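Local coordinates for protein lipase (Photobacterium sp. M37, PDB 2ORY) that hydrolyses triacylglycerols to release fatty acids, as a cold-adapted lipase of the alpha/beta hydrolase fold, at residues I231-D236 and Q311-Y316; L250-Y254 and Y304-A308; I97-F102 and I237-W242; G172-A178 and I204-P209. Numbering follows the deposited sequence.

Contact 1 (I231-D236 and Q311-Y316); sequences IANSLD and QHVVGY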
loop_
_atom_site.group_PDB
_atom_site.type_symbol
_atom_site.label_atom_id
_atom_site.label_comp_id
_atom_site.label_asym_id
_atom_site.label_seq_id
_atom_site.Cartn_x
_atom_site.Cartn_y
_atom_site.Cartn_z
ATOM N N ILE A 231 -1.385 -1.931 9.598
ATOM C CA ILE A 231 -2.033 -3.229 9.732
ATOM C C ILE A 231 -1.316 -4.315 8.941
ATOM O O ILE A 231 -1.228 -4.252 7.715
ATOM C CB ILE A 231 -3.532 -3.112 9.322
ATOM C CG1 ILE A 231 -4.222 -2.084 10.246
ATOM C CG2 ILE A 231 -4.226 -4.471 9.419
ATOM C CD1 ILE A 231 -5.699 -1.849 9.988
ATOM N N ALA A 232 -0.768 -5.291 9.671
ATOM C CA ALA A 232 -0.056 -6.421 9.079
ATOM C C ALA A 232 -0.528 -7.746 9.658
ATOM O O ALA A 232 -0.757 -7.862 10.865
ATOM C CB ALA A 232 1.422 -6.296 9.306
ATOM N N ASN A 233 -0.664 -8.734 8.779
ATOM C CA ASN A 233 -1.061 -10.097 9.137
ATOM C C ASN A 233 0.249 -10.777 9.578
ATOM O O ASN A 233 1.260 -10.678 8.887
ATOM C CB ASN A 233 -1.676 -10.767 7.890
ATOM C CG ASN A 233 -1.851 -12.292 8.024
ATOM O OD1 ASN A 233 -1.545 -12.895 9.054
ATOM N ND2 ASN A 233 -2.340 -12.911 6.956
ATOM N N SER A 234 0.250 -11.437 10.733
ATOM C CA SER A 234 1.477 -12.083 11.207
ATOM C C SER A 234 2.038 -13.149 10.261
ATOM O O SER A 234 3.243 -13.426 10.274
ATOM C CB SER A 234 1.255 -12.719 12.589
ATOM O OG SER A 234 0.285 -13.763 12.539
ATOM N N LEU A 235 1.186 -13.753 9.443
ATOM C CA LEU A 235 1.676 -14.787 8.538
ATOM C C LEU A 235 1.899 -14.297 7.113
ATOM O O LEU A 235 2.214 -15.080 6.218
ATOM C CB LEU A 235 0.738 -15.991 8.536
ATOM C CG LEU A 235 0.507 -16.724 9.861
ATOM C CD1 LEU A 235 -0.431 -17.905 9.587
ATOM C CD2 LEU A 235 1.823 -17.218 10.468
ATOM N N ASP A 236 1.729 -12.997 6.906
ATOM C CA ASP A 236 1.960 -12.413 5.591
ATOM C C ASP A 236 3.456 -12.121 5.536
ATOM O O ASP A 236 3.975 -11.374 6.366
ATOM C CB ASP A 236 1.151 -11.119 5.441
ATOM C CG ASP A 236 1.415 -10.401 4.121
ATOM O OD1 ASP A 236 2.076 -10.976 3.231
ATOM O OD2 ASP A 236 0.951 -9.251 3.971
ATOM N N GLN A 311 -2.219 -15.441 2.297
ATOM C CA GLN A 311 -2.066 -14.633 3.490
ATOM C C GLN A 311 -1.985 -13.142 3.175
ATOM O O GLN A 311 -2.495 -12.320 3.938
ATOM C CB GLN A 311 -0.827 -15.063 4.272
ATOM C CG GLN A 311 -0.868 -16.483 4.830
ATOM C CD GLN A 311 -1.951 -16.689 5.880
ATOM O OE1 GLN A 311 -2.346 -15.751 6.575
ATOM N NE2 GLN A 311 -2.426 -17.929 6.010
ATOM N N HIS A 312 -1.363 -12.806 2.045
ATOM C CA HIS A 312 -1.187 -11.410 1.641
ATOM C C HIS A 312 -2.434 -10.757 1.093
ATOM O O HIS A 312 -2.707 -9.583 1.369
ATOM C CB HIS A 312 -0.086 -11.321 0.591
ATOM C CG HIS A 312 0.315 -9.921 0.238
ATOM N ND1 HIS A 312 0.663 -8.985 1.188
ATOM C CD2 HIS A 312 0.524 -9.332 -0.964
ATOM C CE1 HIS A 312 1.075 -7.884 0.587
ATOM N NE2 HIS A 312 1.003 -8.069 -0.718
ATOM N N VAL A 313 -3.197 -11.517 0.320
ATOM C CA VAL A 313 -4.381 -10.971 -0.316
ATOM C C VAL A 313 -5.675 -11.357 0.354
ATOM O O VAL A 313 -6.505 -10.493 0.630
ATOM C CB VAL A 313 -4.426 -11.391 -1.800
ATOM C CG1 VAL A 313 -5.644 -10.801 -2.504
ATOM C CG2 VAL A 313 -3.172 -10.918 -2.471
ATOM N N VAL A 314 -5.854 -12.643 0.635
ATOM C CA VAL A 314 -7.088 -13.070 1.273
ATOM C C VAL A 314 -7.070 -12.817 2.778
ATOM O O VAL A 314 -8.096 -12.506 3.380
ATOM C CB VAL A 314 -7.357 -14.573 1.011
ATOM C CG1 VAL A 314 -8.733 -14.949 1.525
ATOM C CG2 VAL A 314 -7.279 -14.860 -0.459
ATOM N N GLY A 315 -5.886 -12.925 3.366
ATOM C CA GLY A 315 -5.716 -12.752 4.797
ATOM C C GLY A 315 -6.368 -11.555 5.458
ATOM O O GLY A 315 -7.083 -11.697 6.461
ATOM N N TYR A 316 -6.130 -10.371 4.904
ATOM C CA TYR A 316 -6.675 -9.152 5.479
ATOM C C TYR A 316 -8.196 -9.090 5.564
ATOM O O TYR A 316 -8.741 -8.894 6.651
ATOM C CB TYR A 316 -6.087 -7.930 4.753
ATOM C CG TYR A 316 -4.582 -7.857 4.967
ATOM C CD1 TYR A 316 -3.716 -8.686 4.254
ATOM C CD2 TYR A 316 -4.040 -7.081 5.990
ATOM C CE1 TYR A 316 -2.337 -8.755 4.564
ATOM C CE2 TYR A 316 -2.666 -7.143 6.310
ATOM C CZ TYR A 316 -1.823 -7.986 5.594
ATOM O OH TYR A 316 -0.485 -8.070 5.924
#
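Ile231 opens the loop segment 231-236 by resting against the ring of Tyr316: its carbonyl O lies 3.5 Å from Tyr316 CE2, and its CG2 is 4.3 Å from Tyr316 CD2. At Ala232 the CA stands at the edge of the same ring, 3.6 Å from Tyr316 OH. Asn233 then makes three hydrogen bonds to helix 304-319, one from its backbone and two from its side chain. Its backbone N donates to Tyr316 OH (2.9 Å, 169° at the hydrogen), while its amide ND2 donates to Gln311 OE1 at 2.9 Å and to the helix carbonyl Gln311 O at 3.1 Å. The other amide atom, Asn233 OD1, accepts from Leu235 N at 2.9 Å, an Asx turn that sits inside the type I beta turn running from Asn233 to Asp236. Leu235 meets the helix with its CB 3.7 Å from Gln311 OE1. The turn presents the acid of what is probably the Ser-His-Asp triad of an alpha/beta hydrolase: Asp236 OD2 accepts from His312 ND1 (2.8 Å, 166°), and His312 NE2 in turn is hydrogen-bonded to Ser174 OG. At Asp236 the carboxylate holds two donors on one oxygen, since Tyr316 OH, already an acceptor from Asn233 N, donates to Asp236 OD2 at 2.7 Å; Asp236 OD1 accepts from Val238 N.

Contact 2 (L250-Y254 and Y304-A308); sequences LKSIY and YLVQA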
loop_
_atom_site.group_PDB
_atom_site.type_symbol
_atom_site.label_atom_id
_atom_site.label_comp_id
_atom_site.label_asym_id
_atom_site.label_seq_id
_atom_site.Cartn_x
_atom_site.Cartn_y
_atom_site.Cartn_z
ATOM N N LEU A 250 11.493 -15.659 7.311
ATOM C CA LEU A 250 10.724 -16.095 6.144
ATOM C C LEU A 250 10.786 -17.581 5.846
ATOM O O LEU A 250 9.781 -18.172 5.480
ATOM C CB LEU A 250 11.149 -15.310 4.896
ATOM C CG LEU A 250 10.781 -13.820 4.951
ATOM C CD1 LEU A 250 11.391 -13.085 3.786
ATOM C CD2 LEU A 250 9.286 -13.680 4.936
ATOM N N LYS A 251 11.946 -18.197 6.003
ATOM C CA LYS A 251 12.063 -19.634 5.717
ATOM C C LYS A 251 11.110 -20.550 6.511
ATOM O O LYS A 251 10.662 -21.582 6.004
ATOM C CB LYS A 251 13.486 -20.106 5.982
ATOM C CG LYS A 251 13.823 -20.111 7.454
ATOM C CD LYS A 251 15.161 -20.751 7.709
ATOM C CE LYS A 251 15.503 -20.720 9.192
ATOM N NZ LYS A 251 16.865 -21.268 9.429
ATOM N N SER A 252 10.805 -20.181 7.753
ATOM C CA SER A 252 9.949 -21.020 8.593
ATOM C C SER A 252 8.677 -20.364 9.096
ATOM O O SER A 252 8.088 -20.803 10.085
ATOM C CB SER A 252 10.755 -21.523 9.777
ATOM O OG SER A 252 11.324 -20.418 10.457
ATOM N N ILE A 253 8.243 -19.325 8.396
ATOM C CA ILE A 253 7.035 -18.603 8.759
ATOM C C ILE A 253 5.804 -19.506 8.766
ATOM O O ILE A 253 4.884 -19.278 9.545
ATOM C CB ILE A 253 6.766 -17.418 7.777
ATOM C CG1 ILE A 253 5.511 -16.661 8.207
ATOM C CG2 ILE A 253 6.568 -17.935 6.340
ATOM C CD1 ILE A 253 5.680 -15.882 9.481
ATOM N N TYR A 254 5.781 -20.522 7.908
ATOM C CA TYR A 254 4.626 -21.420 7.829
ATOM C C TYR A 254 4.899 -22.809 8.376
ATOM O O TYR A 254 4.352 -23.803 7.895
ATOM C CB TYR A 254 4.132 -21.543 6.384
ATOM C CG TYR A 254 3.793 -20.219 5.730
ATOM C CD1 TYR A 254 3.009 -19.263 6.386
ATOM C CD2 TYR A 254 4.271 -19.917 4.461
ATOM C CE1 TYR A 254 2.722 -18.029 5.777
ATOM C CE2 TYR A 254 3.991 -18.704 3.849
ATOM C CZ TYR A 254 3.226 -17.761 4.504
ATOM O OH TYR A 254 3.016 -16.552 3.883
ATOM N N TYR A 304 4.467 -22.985 -0.469
ATOM C CA TYR A 304 4.896 -21.704 0.100
ATOM C C TYR A 304 4.334 -20.480 -0.659
ATOM O O TYR A 304 3.629 -19.648 -0.084
ATOM C CB TYR A 304 6.434 -21.663 0.106
ATOM C CG TYR A 304 7.044 -20.553 0.935
ATOM C CD1 TYR A 304 7.159 -20.664 2.327
ATOM C CD2 TYR A 304 7.489 -19.382 0.334
ATOM C CE1 TYR A 304 7.714 -19.616 3.100
ATOM C CE2 TYR A 304 8.028 -18.338 1.087
ATOM C CZ TYR A 304 8.140 -18.458 2.465
ATOM O OH TYR A 304 8.669 -17.408 3.178
ATOM N N LEU A 305 4.625 -20.371 -1.951
ATOM C CA LEU A 305 4.142 -19.225 -2.729
ATOM C C LEU A 305 2.619 -19.081 -2.745
ATOM O O LEU A 305 2.100 -17.965 -2.781
ATOM C CB LEU A 305 4.668 -19.310 -4.161
ATOM C CG LEU A 305 6.187 -19.183 -4.275
ATOM C CD1 LEU A 305 6.613 -19.299 -5.700
ATOM C CD2 LEU A 305 6.633 -17.859 -3.728
ATOM N N VAL A 306 1.904 -20.206 -2.734
ATOM C CA VAL A 306 0.453 -20.170 -2.746
ATOM C C VAL A 306 -0.039 -19.699 -1.370
ATOM O O VAL A 306 -0.907 -18.825 -1.266
ATOM C CB VAL A 306 -0.129 -21.584 -3.110
ATOM C CG1 VAL A 306 -1.651 -21.530 -3.179
ATOM C CG2 VAL A 306 0.430 -22.056 -4.466
ATOM N N GLN A 307 0.535 -20.269 -0.313
ATOM C CA GLN A 307 0.189 -19.902 1.062
ATOM C C GLN A 307 0.492 -18.407 1.282
ATOM O O GLN A 307 -0.244 -17.696 1.964
ATOM C CB GLN A 307 1.036 -20.734 2.034
ATOM C CG GLN A 307 0.786 -20.447 3.501
ATOM C CD GLN A 307 -0.520 -21.035 3.990
ATOM O OE1 GLN A 307 -1.329 -20.354 4.616
ATOM N NE2 GLN A 307 -0.733 -22.317 3.701
ATOM N N ALA A 308 1.591 -17.952 0.694
ATOM C CA ALA A 308 2.026 -16.571 0.823
ATOM C C ALA A 308 1.067 -15.612 0.122
ATOM O O ALA A 308 0.778 -14.521 0.629
ATOM C CB ALA A 308 3.444 -16.423 0.263
HETATM O O HOH W 1 2.330 -13.565 2.488
#
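Tyr254 lays one ring face over the side chain of Gln307, whose CG sits 3.5 Å from the ring centroid and only 4° off its normal, a clear CH-pi contact. The arrangement packs a loop against the first turn of helix 304-319, the helix that also carries the probable triad histidine, His312, in this alpha/beta hydrolase. A second aromatic residue, Tyr304, adjoins Tyr254 with ring centroids 5.3 Å apart and planes at 57°; the closest approach is Tyr254 CD2 to Tyr304 CD1, 3.7 Å. Ile253 adds an apolar touch, its CG2 3.8 Å from Tyr304 CE1. Across the loop, Tyr304 OH donates to Leu250 O at 2.7 Å, so the helix side chain binds the first residue of the type I turn from Leu250 to Ile253. The polar end of Tyr254 has its main partner in Leu235 O. Water 1 donates to Ala308 O at 2.6 Å and more weakly to Tyr254 OH at 3.4 Å, while Tyr254 OH itself lies 3.2 Å from Ala308 CA.

Contact 3 (I97-F102 and I237-W242); sequences ISDWLF and IVPYAW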
loop_
_atom_site.group_PDB
_atom_site.type_symbol
_atom_site.label_atom_id
_atom_site.label_comp_id
_atom_site.label_asym_id
_atom_site.label_seq_id
_atom_site.Cartn_x
_atom_site.Cartn_y
_atom_site.Cartn_z
ATOM N N ILE A 97 4.301 -12.323 -5.122
ATOM C CA ILE A 97 5.291 -11.801 -4.191
ATOM C C ILE A 97 6.765 -12.076 -4.518
ATOM O O ILE A 97 7.595 -11.165 -4.452
ATOM C CB ILE A 97 4.978 -12.291 -2.722
ATOM C CG1 ILE A 97 3.600 -11.789 -2.290
ATOM C CG2 ILE A 97 6.029 -11.776 -1.743
ATOM C CD1 ILE A 97 3.050 -12.508 -1.080
ATOM N N SER A 98 7.100 -13.312 -4.874
ATOM C CA SER A 98 8.501 -13.655 -5.147
ATOM C C SER A 98 9.086 -12.832 -6.295
ATOM O O SER A 98 10.268 -12.512 -6.296
ATOM C CB SER A 98 8.630 -15.160 -5.451
ATOM O OG SER A 98 9.982 -15.557 -5.535
ATOM N N ASP A 99 8.245 -12.476 -7.259
ATOM C CA ASP A 99 8.703 -11.699 -8.404
ATOM C C ASP A 99 8.858 -10.206 -8.126
ATOM O O ASP A 99 9.936 -9.670 -8.355
ATOM C CB ASP A 99 7.780 -11.899 -9.611
ATOM C CG ASP A 99 7.821 -13.338 -10.152
ATOM O OD1 ASP A 99 8.540 -14.175 -9.564
ATOM O OD2 ASP A 99 7.137 -13.635 -11.152
ATOM N N TRP A 100 7.805 -9.532 -7.651
ATOM C CA TRP A 100 7.913 -8.095 -7.401
ATOM C C TRP A 100 8.593 -7.708 -6.087
ATOM O O TRP A 100 9.097 -6.593 -5.965
ATOM C CB TRP A 100 6.544 -7.403 -7.500
ATOM C CG TRP A 100 5.553 -7.798 -6.454
ATOM C CD1 TRP A 100 4.590 -8.760 -6.563
ATOM C CD2 TRP A 100 5.455 -7.278 -5.110
ATOM N NE1 TRP A 100 3.905 -8.878 -5.377
ATOM C CE2 TRP A 100 4.412 -7.985 -4.469
ATOM C CE3 TRP A 100 6.147 -6.290 -4.393
ATOM C CZ2 TRP A 100 4.042 -7.733 -3.130
ATOM C CZ3 TRP A 100 5.772 -6.041 -3.063
ATOM C CH2 TRP A 100 4.730 -6.763 -2.452
ATOM N N LEU A 101 8.626 -8.614 -5.113
ATOM C CA LEU A 101 9.268 -8.318 -3.833
ATOM C C LEU A 101 10.685 -8.927 -3.708
ATOM O O LEU A 101 11.665 -8.199 -3.582
ATOM C CB LEU A 101 8.379 -8.800 -2.674
ATOM C CG LEU A 101 8.978 -8.588 -1.277
ATOM C CD1 LEU A 101 9.010 -7.091 -0.975
ATOM C CD2 LEU A 101 8.155 -9.327 -0.223
ATOM N N PHE A 102 10.800 -10.250 -3.750
ATOM C CA PHE A 102 12.119 -10.883 -3.638
ATOM C C PHE A 102 13.137 -10.447 -4.708
ATOM O O PHE A 102 14.323 -10.358 -4.429
ATOM C CB PHE A 102 12.005 -12.410 -3.700
ATOM C CG PHE A 102 11.342 -13.035 -2.507
ATOM C CD1 PHE A 102 10.723 -12.260 -1.537
ATOM C CD2 PHE A 102 11.341 -14.419 -2.361
ATOM C CE1 PHE A 102 10.113 -12.849 -0.439
ATOM C CE2 PHE A 102 10.735 -15.023 -1.269
ATOM C CZ PHE A 102 10.118 -14.231 -0.302
ATOM N N ILE A 237 4.155 -12.708 4.568
ATOM C CA ILE A 237 5.600 -12.489 4.453
ATOM C C ILE A 237 6.022 -11.087 3.988
ATOM O O ILE A 237 7.091 -10.615 4.361
ATOM C CB ILE A 237 6.288 -13.519 3.498
ATOM C CG1 ILE A 237 5.717 -13.381 2.093
ATOM C CG2 ILE A 237 6.110 -14.950 4.006
ATOM C CD1 ILE A 237 6.338 -14.308 1.091
ATOM N N VAL A 238 5.195 -10.409 3.205
ATOM C CA VAL A 238 5.559 -9.084 2.681
ATOM C C VAL A 238 6.101 -8.066 3.680
ATOM O O VAL A 238 7.159 -7.476 3.456
ATOM C CB VAL A 238 4.387 -8.493 1.923
ATOM C CG1 VAL A 238 4.684 -7.050 1.495
ATOM C CG2 VAL A 238 4.121 -9.371 0.725
ATOM N N PRO A 239 5.382 -7.834 4.790
ATOM C CA PRO A 239 5.865 -6.876 5.784
ATOM C C PRO A 239 7.197 -7.303 6.381
ATOM O O PRO A 239 7.835 -6.509 7.067
ATOM C CB PRO A 239 4.768 -6.891 6.842
ATOM C CG PRO A 239 3.566 -7.150 6.052
ATOM C CD PRO A 239 4.014 -8.255 5.126
ATOM N N TYR A 240 7.604 -8.553 6.149
ATOM C CA TYR A 240 8.873 -9.047 6.709
ATOM C C TYR A 240 10.138 -8.588 5.991
ATOM O O TYR A 240 11.245 -8.949 6.391
ATOM C CB TYR A 240 8.894 -10.582 6.779
ATOM C CG TYR A 240 8.082 -11.183 7.912
ATOM C CD1 TYR A 240 6.686 -11.202 7.860
ATOM C CD2 TYR A 240 8.709 -11.764 9.019
ATOM C CE1 TYR A 240 5.933 -11.782 8.870
ATOM C CE2 TYR A 240 7.953 -12.358 10.053
ATOM C CZ TYR A 240 6.567 -12.360 9.964
ATOM O OH TYR A 240 5.797 -12.935 10.953
ATOM N N ALA A 241 9.974 -7.827 4.914
ATOM C CA ALA A 241 11.105 -7.288 4.161
ATOM C C ALA A 241 11.093 -5.783 4.422
ATOM O O ALA A 241 10.010 -5.187 4.526
ATOM C CB ALA A 241 10.922 -7.558 2.677
ATOM N N TRP A 242 12.257 -5.148 4.517
ATOM C CA TRP A 242 13.556 -5.780 4.378
ATOM C C TRP A 242 14.399 -5.706 5.659
ATOM O O TRP A 242 15.623 -5.719 5.600
ATOM C CB TRP A 242 14.323 -5.109 3.233
ATOM C CG TRP A 242 13.909 -5.550 1.865
ATOM C CD1 TRP A 242 14.487 -6.535 1.108
ATOM C CD2 TRP A 242 12.844 -5.012 1.078
ATOM N NE1 TRP A 242 13.852 -6.636 -0.100
ATOM C CE2 TRP A 242 12.837 -5.714 -0.149
ATOM C CE3 TRP A 242 11.899 -4.003 1.285
ATOM C CZ2 TRP A 242 11.917 -5.437 -1.165
ATOM C CZ3 TRP A 242 10.980 -3.722 0.269
ATOM C CH2 TRP A 242 10.998 -4.437 -0.937
#
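Leu101 and Val238 lose the most area to this contact, 89 and 70 Å², and Ile237 follows with 53 Å². No hydrogen bond crosses between the segments; the contact is built from apolar groups in van der Waals contact. Leu101 reaches in two directions from the short helix 97-102. Its CD2 lies 3.9 Å from Val238 CA and 4.1 Å from Val238 CG2, while its CD1 approaches Ala241 CB at 4.1 Å and Trp242 CH2 at 3.3 Å, the shortest approach here. The peptide bond from Ala241 to Trp242 is cis. Val238 is met by three residues of the helix: besides Leu101, Ile97 CD1 is 3.8 Å from Val238 CG2, and Val238 CG1 sits at the edge of the Trp100 ring, 4.0 Å from Trp100 CH2. Ile237 supplies its CD1 to Ile97 CG2 at 3.8 Å and to Phe102 CZ at 4.0 Å. The 3-10 turn at 238-240 is closed by Tyr240 N to Ile237 O, 2.8 Å, and begins two residues after Asp236 of the probable catalytic triad. The contact thus joins the loop carrying the acid to a helix whose Trp100 also touches Ser174. Helix 304-319 adjoins it through His312, which meets Ile97 and Val238, and through Tyr304 and Ala308 beside Ile237; helix 265-278 flanks it where Phe102 packs on Ile271 and Met274 and Trp242 on Thr278.

Contact 4 (G172-A178 and I204-P209); sequences GHSKGGA and IPFAGP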
loop_
_atom_site.group_PDB
_atom_site.type_symbol
_atom_site.label_atom_id
_atom_site.label_comp_id
_atom_site.label_asym_id
_atom_site.label_seq_id
_atom_site.Cartn_x
_atom_site.Cartn_y
_atom_site.Cartn_z
ATOM N N GLY A 172 -3.530 2.169 1.396
ATOM C CA GLY A 172 -3.055 1.331 0.316
ATOM C C GLY A 172 -2.616 -0.007 0.864
ATOM O O GLY A 172 -2.292 -0.117 2.050
ATOM N N HIS A 173 -2.607 -1.016 -0.006
ATOM C CA HIS A 173 -2.228 -2.393 0.332
ATOM C C HIS A 173 -1.001 -2.861 -0.457
ATOM O O HIS A 173 -0.803 -2.448 -1.594
ATOM C CB HIS A 173 -3.428 -3.319 0.045
ATOM C CG HIS A 173 -3.135 -4.781 0.182
ATOM N ND1 HIS A 173 -2.686 -5.560 -0.868
ATOM C CD2 HIS A 173 -3.235 -5.615 1.247
ATOM C CE1 HIS A 173 -2.520 -6.802 -0.456
ATOM N NE2 HIS A 173 -2.845 -6.863 0.827
ATOM N N SER A 174 -0.188 -3.725 0.144
ATOM C CA SER A 174 0.999 -4.273 -0.522
ATOM C C SER A 174 2.002 -3.141 -0.794
ATOM O O SER A 174 2.334 -2.385 0.111
ATOM C CB SER A 174 0.571 -4.964 -1.833
ATOM O OG SER A 174 1.611 -5.747 -2.400
ATOM N N LYS A 175 2.511 -3.033 -2.019
ATOM C CA LYS A 175 3.409 -1.925 -2.319
ATOM C C LYS A 175 2.672 -0.618 -1.942
ATOM O O LYS A 175 3.290 0.372 -1.527
ATOM C CB LYS A 175 3.746 -1.899 -3.810
ATOM C CG LYS A 175 4.935 -2.736 -4.207
ATOM C CD LYS A 175 5.265 -2.511 -5.681
ATOM C CE LYS A 175 6.618 -3.103 -6.044
ATOM N NZ LYS A 175 6.940 -2.944 -7.492
ATOM N N GLY A 176 1.349 -0.640 -2.086
ATOM C CA GLY A 176 0.526 0.514 -1.765
ATOM C C GLY A 176 0.556 0.864 -0.290
ATOM O O GLY A 176 0.254 2.000 0.104
ATOM N N GLY A 177 0.923 -0.109 0.535
ATOM C CA GLY A 177 1.012 0.143 1.964
ATOM C C GLY A 177 2.262 0.958 2.250
ATOM O O GLY A 177 2.259 1.902 3.040
ATOM N N ALA A 178 3.350 0.589 1.583
ATOM C CA ALA A 178 4.611 1.284 1.748
ATOM C C ALA A 178 4.554 2.682 1.118
ATOM O O ALA A 178 5.070 3.648 1.689
ATOM C CB ALA A 178 5.709 0.472 1.120
ATOM N N ILE A 204 -3.517 4.702 6.878
ATOM C CA ILE A 204 -3.748 3.331 7.304
ATOM C C ILE A 204 -3.219 2.423 6.198
ATOM O O ILE A 204 -3.941 2.044 5.279
ATOM C CB ILE A 204 -5.260 3.052 7.558
ATOM C CG1 ILE A 204 -5.747 3.934 8.706
ATOM C CG2 ILE A 204 -5.475 1.593 7.992
ATOM C CD1 ILE A 204 -7.219 3.719 9.076
ATOM N N PRO A 205 -1.929 2.088 6.261
ATOM C CA PRO A 205 -1.285 1.223 5.264
ATOM C C PRO A 205 -1.335 -0.247 5.647
ATOM O O PRO A 205 -0.969 -0.607 6.762
ATOM C CB PRO A 205 0.141 1.744 5.240
ATOM C CG PRO A 205 0.366 2.066 6.700
ATOM C CD PRO A 205 -0.930 2.697 7.160
ATOM N N PHE A 206 -1.775 -1.088 4.714
ATOM C CA PHE A 206 -1.869 -2.528 4.941
ATOM C C PHE A 206 -0.753 -3.311 4.261
ATOM O O PHE A 206 -0.281 -2.933 3.189
ATOM C CB PHE A 206 -3.190 -3.096 4.390
ATOM C CG PHE A 206 -4.435 -2.508 5.006
ATOM C CD1 PHE A 206 -4.939 -1.280 4.570
ATOM C CD2 PHE A 206 -5.090 -3.169 6.039
ATOM C CE1 PHE A 206 -6.072 -0.716 5.156
ATOM C CE2 PHE A 206 -6.228 -2.610 6.635
ATOM C CZ PHE A 206 -6.715 -1.382 6.191
ATOM N N ALA A 207 -0.327 -4.391 4.911
ATOM C CA ALA A 207 0.625 -5.331 4.335
ATOM C C ALA A 207 1.827 -4.766 3.590
ATOM O O ALA A 207 2.273 -5.337 2.586
ATOM C CB ALA A 207 -0.152 -6.247 3.399
ATOM N N GLY A 208 2.372 -3.669 4.079
ATOM C CA GLY A 208 3.483 -3.070 3.376
ATOM C C GLY A 208 4.864 -3.435 3.851
ATOM O O GLY A 208 5.080 -3.691 5.048
ATOM N N PRO A 209 5.827 -3.515 2.919
ATOM C CA PRO A 209 7.199 -3.844 3.303
ATOM C C PRO A 209 7.817 -2.525 3.794
ATOM O O PRO A 209 7.170 -1.482 3.708
ATOM C CB PRO A 209 7.817 -4.316 1.999
ATOM C CG PRO A 209 7.130 -3.434 0.963
ATOM C CD PRO A 209 5.678 -3.428 1.453
#
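Phe206 takes part in both backbone bonds across this contact: its N donates to Gly172 O (2.9 Å, 171°), and its O accepts from Ser174 N in a weak, bent bond (3.1 Å, 134°). Phe206 O also receives CA-H contacts from His173 CA at 3.5 Å and Gly177 CA at 3.6 Å. Gly172, Ser174 and Gly176 fit the GxSxG nucleophile elbow of lipases, and Ser174 has the strained phi/psi of 65/-131° expected there. Its OG is hydrogen-bonded to His312 NE2, consistent with a catalytic serine. His173 is satisfied at both ring nitrogens, ND1 by Tyr17 OH and NE2 by His312 O. Gly177 lets the chains close in, for a CB there would fall 2.2 Å from Phe206 O. Ala178 CB reaches Pro209 CD at 3.9 Å. The segments belong to the beta-alpha-beta unit of strand 166-173, helix 175-189 and edge strand 199-206, with helices 5-15 and 304-319 flanking Phe206.

How the contacts relate
Contacts 1, 3 and 4 meet around the probable catalytic triad, with centres 11 to 12 Å apart; contact 2 lies farther from the sheet, 12 Å from contact 1, 11 Å from contact 3 and 19 Å from contact 4. Along the chain, contact 4 nests inside the loop closed by contact 3, contact 2 inside that of contact 1, and contacts 1 and 3 cross. Segments 231-236 and 237-242 are consecutive, and contacts 1 and 2 share helix 304-319. Ser174 sits at the turn from strand 166-173 into helix 175-189, beside strand 199-206, so the three probable triad residues, Ser174, Asp236 and His312, converge from distant parts of the sequence.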